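Side-chain contacts in trimethylamine-N-oxide reductase (Haemophilus influenzae, PDB 7L5I), which probably reduces S- and N-oxides such as trimethylamine N-oxide, using a molybdenum centre held by two molybdopterin guanine dinucleotides: residues G277-L282 and A369-Q374; G613-D618 and N622-P627. All blocks are in the same frame, centred on the assembly; numbering follows the deposited sequence.

Interaction 1: residues G277-L282 and A369-Q374; sequences GIAHTL and ASMLGQ
Met371 and Leu372, in the last turn of helix 359-372, meet Ala279 and Leu282 of helix 271-284. The contact is apolar and buried. The thioether end of Met371 lies against Ala279. Its SD is 3.6 Å from Ala279 CB, and its CE is 3.6 Å from Ala279 O. The methionine chain is extended through chi2 and bends at chi3 (68°). That bend brings CE to the backbone carbonyl while SD stays against the alanine methyl. Ala279 presents just a methyl and its carbonyl to the thioether.

The second group centres on Leu282. Leu282 points at the other helix and puts CD1 3.8 Å from Leu372 CD2. The two leucines lie roughly at right angles. Leu282 CD1 also comes within 4.2 Å of Met371 CB, so this one methyl sits against both residues.

Each backbone also keeps its own helical bonds. Gly277 O accepts two donors of Thr281, its backbone N and its OG1 at 2.8 Å, from opposite faces of the carbonyl plane. Gly373 N still bonds to Ala369 O, but Gly373 itself has positive phi (84°) and ends the helix.

Tyr300 and Leu307 of helix 300-307 also touch Met371. The arrangement is a buried helix-helix interface beside a five-stranded parallel sheet. Helix 271-284 follows strand 262-265, and helix 359-372 lies in the crossover between parallel strands 344-348 and 381-383.

Interaction 2: residues G613-D618 and N622-P627; sequences GEFRED and NPLGTP
An alpha-turn follows helix 613-617, closed where Asn622 of the loop folds back on Asp618 O, and an aromatic-aliphatic contact lies beside it. Asn622 makes the polar half. Its backbone N donates to Asp618 O at 2.9 Å. Its side-chain ND2 donates to the same oxygen at 3.2 Å, tilted 20° from the carbonyl plane. One carbonyl just past the helix is thus gripped twice by one residue. Chi1 of Asn622 (-55°) sets the amide beside the backbone N, which lets ND2 reach the oxygen that N already holds. Asp618 OD1 accepts from Leu621 N, which further ties down the turn between the segments.

Phe615 makes the apolar half. Its ring meets Leu624, the two side chains crossing at about a right angle. Leu624 CD2 lies over one face in a CH-pi contact, 3.8 Å from the Phe615 ring centroid and 17° off the ring normal. Leu624 CG lies over the same face, 3.7 Å from Phe615 CE1. At the ring edge, in its plane, Asn622 O is 3.4 Å from Phe615 CD1. Tyr296 meets the same ring edge-to-face, and Ile631 of strand 631-632 touches both Phe615 and Leu624.

The outer side of the contact is at the surface. There Glu614 CB packs beside the Asn622 amide. A water bridges the two side chains, donating to Glu614 OE2 at 2.7 Å and to Asn622 OD1 at 3.2 Å.

In the fold
Interaction 1 is a buried contact, and interaction 2 lies at the surface. The first joins two helices far apart in sequence through methionine, leucine and alanine side chains. The second joins a short helix to its own following loop, with three residues between the segments. Its chemistry is mixed: hydrogen bonds from an asparagine, a bridging water at the exposed edge, and a buried phenylalanine ring against a leucine. The centres of interaction 1 and interaction 2 are about 20 Å apart, yet their segments touch. Arg616 NH1 of helix 613-617 probably donates to Gly373 O, at 2.8 Å. This probable bond links the short helix to the C-terminal end of helix 359-372.

Interaction 1: residues G277-L282 and A369-Q374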
loop_
_atom_site.group_PDB
_atom_site.type_symbol
_atom_site.label_atom_id
_atom_site.label_comp_id
_atom_site.label_asym_id
_atom_site.label_seq_id
_atom_site.Cartn_x
_atom_site.Cartn_y
_atom_site.Cartn_z
ATOM N N GLY A 277 -24.283 14.556 2.434
ATOM C CA GLY A 277 -25.631 14.373 2.970
ATOM C C GLY A 277 -25.672 14.369 4.482
ATOM O O GLY A 277 -26.599 14.899 5.099
ATOM N N ILE A 278 -24.668 13.745 5.107
ATOM C CA ILE A 278 -24.530 13.776 6.555
ATOM C C ILE A 278 -24.310 15.208 7.020
ATOM O O ILE A 278 -24.964 15.688 7.963
ATOM C CB ILE A 278 -23.377 12.849 6.985
ATOM C CG1 ILE A 278 -23.744 11.396 6.685
ATOM C CG2 ILE A 278 -23.095 12.977 8.476
ATOM C CD1 ILE A 278 -22.597 10.411 6.868
ATOM N N ALA A 279 -23.390 15.909 6.361
ATOM C CA ALA A 279 -23.077 17.282 6.735
ATOM C C ALA A 279 -24.310 18.162 6.609
ATOM O O ALA A 279 -24.591 18.986 7.490
ATOM C CB ALA A 279 -21.952 17.827 5.860
ATOM N N HIS A 280 -25.049 18.002 5.517
ATOM C CA HIS A 280 -26.247 18.809 5.323
ATOM C C HIS A 280 -27.256 18.554 6.425
ATOM O O HIS A 280 -27.894 19.491 6.928
ATOM C CB HIS A 280 -26.854 18.522 3.950
ATOM C CG HIS A 280 -28.084 19.317 3.676
ATOM N ND1 HIS A 280 -29.317 18.977 4.189
ATOM C CD2 HIS A 280 -28.266 20.460 2.970
ATOM C CE1 HIS A 280 -30.208 19.876 3.804
ATOM N NE2 HIS A 280 -29.598 20.785 3.069
ATOM N N THR A 281 -27.416 17.289 6.822
ATOM C CA THR A 281 -28.303 16.957 7.929
ATOM C C THR A 281 -27.829 17.611 9.220
ATOM O O THR A 281 -28.648 18.131 9.991
ATOM C CB THR A 281 -28.402 15.439 8.102
ATOM O OG1 THR A 281 -28.785 14.822 6.867
ATOM C CG2 THR A 281 -29.469 15.081 9.161
ATOM N N LEU A 282 -26.508 17.616 9.481
ATOM C CA LEU A 282 -26.040 18.288 10.692
ATOM C C LEU A 282 -26.506 19.741 10.725
ATOM O O LEU A 282 -26.933 20.243 11.771
ATOM C CB LEU A 282 -24.523 18.252 10.786
ATOM C CG LEU A 282 -23.915 16.868 10.972
ATOM C CD1 LEU A 282 -22.407 17.029 10.925
ATOM C CD2 LEU A 282 -24.361 16.235 12.253
ATOM N N ALA A 369 -15.530 15.875 10.154
ATOM C CA ALA A 369 -15.054 15.831 11.525
ATOM C C ALA A 369 -15.010 17.227 12.144
ATOM O O ALA A 369 -15.289 17.393 13.345
ATOM C CB ALA A 369 -13.661 15.177 11.567
ATOM N N SER A 370 -14.670 18.238 11.344
ATOM C CA SER A 370 -14.664 19.617 11.827
ATOM C C SER A 370 -16.064 20.074 12.182
ATOM O O SER A 370 -16.271 20.729 13.209
ATOM C CB SER A 370 -14.065 20.543 10.764
ATOM O OG SER A 370 -12.681 20.225 10.556
ATOM N N MET A 371 -17.040 19.736 11.345
ATOM C CA MET A 371 -18.419 20.109 11.645
ATOM C C MET A 371 -18.945 19.421 12.900
ATOM O O MET A 371 -19.747 20.002 13.642
ATOM C CB MET A 371 -19.308 19.782 10.443
ATOM C CG MET A 371 -18.995 20.589 9.226
ATOM S SD MET A 371 -19.980 20.234 7.762
ATOM C CE MET A 371 -21.596 20.828 8.306
ATOM N N LEU A 372 -18.510 18.186 13.164
ATOM C CA LEU A 372 -18.894 17.504 14.389
ATOM C C LEU A 372 -18.226 18.118 15.605
ATOM O O LEU A 372 -18.788 18.075 16.700
ATOM C CB LEU A 372 -18.532 16.027 14.281
ATOM C CG LEU A 372 -19.349 15.235 13.264
ATOM C CD1 LEU A 372 -18.737 13.876 13.064
ATOM C CD2 LEU A 372 -20.743 15.107 13.791
ATOM N N GLY A 373 -17.019 18.653 15.444
ATOM C CA GLY A 373 -16.426 19.478 16.479
ATOM C C GLY A 373 -15.710 18.752 17.590
ATOM O O GLY A 373 -15.454 19.354 18.637
ATOM N N GLN A 374 -15.353 17.480 17.392
ATOM C CA GLN A 374 -14.762 16.667 18.452
ATOM C C GLN A 374 -13.262 16.459 18.257
ATOM O O GLN A 374 -12.643 15.713 19.021
ATOM C CB GLN A 374 -15.493 15.326 18.530
ATOM C CG GLN A 374 -16.979 15.446 18.768
ATOM C CD GLN A 374 -17.680 14.119 18.595
ATOM O OE1 GLN A 374 -17.072 13.070 18.763
ATOM N NE2 GLN A 374 -18.958 14.163 18.248
#

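Interaction 2: residues G613-D618 and N622-P627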
loop_
_atom_site.group_PDB
_atom_site.type_symbol
_atom_site.label_atom_id
_atom_site.label_comp_id
_atom_site.label_asym_id
_atom_site.label_seq_id
_atom_site.Cartn_x
_atom_site.Cartn_y
_atom_site.Cartn_z
ATOM N N GLY A 613 -4.745 17.701 20.339
ATOM C CA GLY A 613 -5.123 18.201 21.647
ATOM C C GLY A 613 -4.548 19.576 21.935
ATOM O O GLY A 613 -5.217 20.426 22.532
ATOM N N GLU A 614 -3.308 19.816 21.510
ATOM C CA GLU A 614 -2.714 21.129 21.764
ATOM C C GLU A 614 -3.341 22.198 20.879
ATOM O O GLU A 614 -3.585 23.324 21.330
ATOM C CB GLU A 614 -1.216 21.070 21.556
ATOM C CG GLU A 614 -0.513 20.216 22.620
ATOM C CD GLU A 614 -1.023 20.474 24.048
ATOM O OE1 GLU A 614 -1.498 19.507 24.691
ATOM O OE2 GLU A 614 -0.968 21.639 24.521
ATOM N N PHE A 615 -3.583 21.878 19.609
ATOM C CA PHE A 615 -4.354 22.768 18.745
ATOM C C PHE A 615 -5.701 23.093 19.353
ATOM O O PHE A 615 -6.119 24.257 19.389
ATOM C CB PHE A 615 -4.522 22.089 17.375
ATOM C CG PHE A 615 -5.366 22.854 16.396
ATOM C CD1 PHE A 615 -4.975 24.114 15.985
ATOM C CD2 PHE A 615 -6.501 22.278 15.819
ATOM C CE1 PHE A 615 -5.729 24.829 15.043
ATOM C CE2 PHE A 615 -7.247 22.996 14.881
ATOM C CZ PHE A 615 -6.834 24.271 14.481
ATOM N N ARG A 616 -6.413 22.083 19.859
ATOM C CA ARG A 616 -7.715 22.370 20.444
ATOM C C ARG A 616 -7.590 23.263 21.678
ATOM O O ARG A 616 -8.391 24.187 21.878
ATOM C CB ARG A 616 -8.449 21.077 20.820
ATOM C CG ARG A 616 -9.890 21.388 21.221
ATOM C CD ARG A 616 -10.719 20.182 21.576
ATOM N NE ARG A 616 -12.071 20.622 21.925
ATOM C CZ ARG A 616 -13.132 20.548 21.116
ATOM N NH1 ARG A 616 -13.023 20.008 19.917
ATOM N NH2 ARG A 616 -14.304 20.990 21.538
ATOM N N GLU A 617 -6.598 22.996 22.522
ATOM C CA GLU A 617 -6.441 23.768 23.747
ATOM C C GLU A 617 -6.238 25.248 23.453
ATOM O O GLU A 617 -6.884 26.104 24.070
ATOM C CB GLU A 617 -5.276 23.226 24.562
ATOM C CG GLU A 617 -4.974 24.091 25.803
ATOM C CD GLU A 617 -6.177 24.221 26.748
ATOM O OE1 GLU A 617 -6.811 23.189 27.046
ATOM O OE2 GLU A 617 -6.492 25.356 27.197
ATOM N N ASP A 618 -5.350 25.575 22.515
ATOM C CA ASP A 618 -5.077 26.972 22.176
ATOM C C ASP A 618 -4.593 27.083 20.744
ATOM O O ASP A 618 -3.397 26.944 20.461
ATOM C CB ASP A 618 -4.050 27.583 23.132
ATOM C CG ASP A 618 -3.885 29.089 22.921
ATOM O OD1 ASP A 618 -4.296 29.565 21.847
ATOM O OD2 ASP A 618 -3.355 29.788 23.819
ATOM N N ASN A 622 -0.776 27.269 19.328
ATOM C CA ASN A 622 -0.436 25.997 18.690
ATOM C C ASN A 622 -1.119 25.889 17.325
ATOM O O ASN A 622 -1.833 24.910 17.048
ATOM C CB ASN A 622 -0.840 24.816 19.573
ATOM C CG ASN A 622 -0.264 24.890 20.956
ATOM O OD1 ASN A 622 0.901 24.580 21.160
ATOM N ND2 ASN A 622 -1.089 25.282 21.928
ATOM N N PRO A 623 -0.905 26.860 16.432
ATOM C CA PRO A 623 -1.561 26.811 15.116
ATOM C C PRO A 623 -1.045 25.682 14.231
ATOM O O PRO A 623 0.044 25.129 14.430
ATOM C CB PRO A 623 -1.221 28.183 14.518
ATOM C CG PRO A 623 0.100 28.515 15.137
ATOM C CD PRO A 623 -0.006 28.028 16.543
ATOM N N LEU A 624 -1.864 25.323 13.247
ATOM C CA LEU A 624 -1.430 24.407 12.211
ATOM C C LEU A 624 -0.530 25.100 11.193
ATOM O O LEU A 624 -0.561 26.323 11.009
ATOM C CB LEU A 624 -2.632 23.813 11.468
ATOM C CG LEU A 624 -3.724 23.238 12.355
ATOM C CD1 LEU A 624 -4.776 22.537 11.491
ATOM C CD2 LEU A 624 -3.147 22.290 13.399
ATOM N N GLY A 625 0.246 24.300 10.476
ATOM C CA GLY A 625 1.159 24.838 9.469
ATOM C C GLY A 625 0.492 25.117 8.140
ATOM O O GLY A 625 0.952 24.670 7.090
ATOM N N THR A 626 -0.631 25.839 8.171
ATOM C CA THR A 626 -1.416 26.137 6.991
ATOM C C THR A 626 -1.414 27.648 6.788
ATOM O O THR A 626 -1.035 28.379 7.703
ATOM C CB THR A 626 -2.855 25.677 7.173
ATOM O OG1 THR A 626 -3.374 26.385 8.305
ATOM C CG2 THR A 626 -2.944 24.174 7.418
ATOM N N PRO A 627 -1.897 28.147 5.651
ATOM C CA PRO A 627 -1.961 29.610 5.452
ATOM C C PRO A 627 -2.711 30.367 6.542
ATOM O O PRO A 627 -2.340 31.507 6.867
ATOM C CB PRO A 627 -2.668 29.732 4.095
ATOM C CG PRO A 627 -2.217 28.495 3.348
ATOM C CD PRO A 627 -2.147 27.403 4.403
HETATM O O HOH W 1 1.209 23.258 24.112
#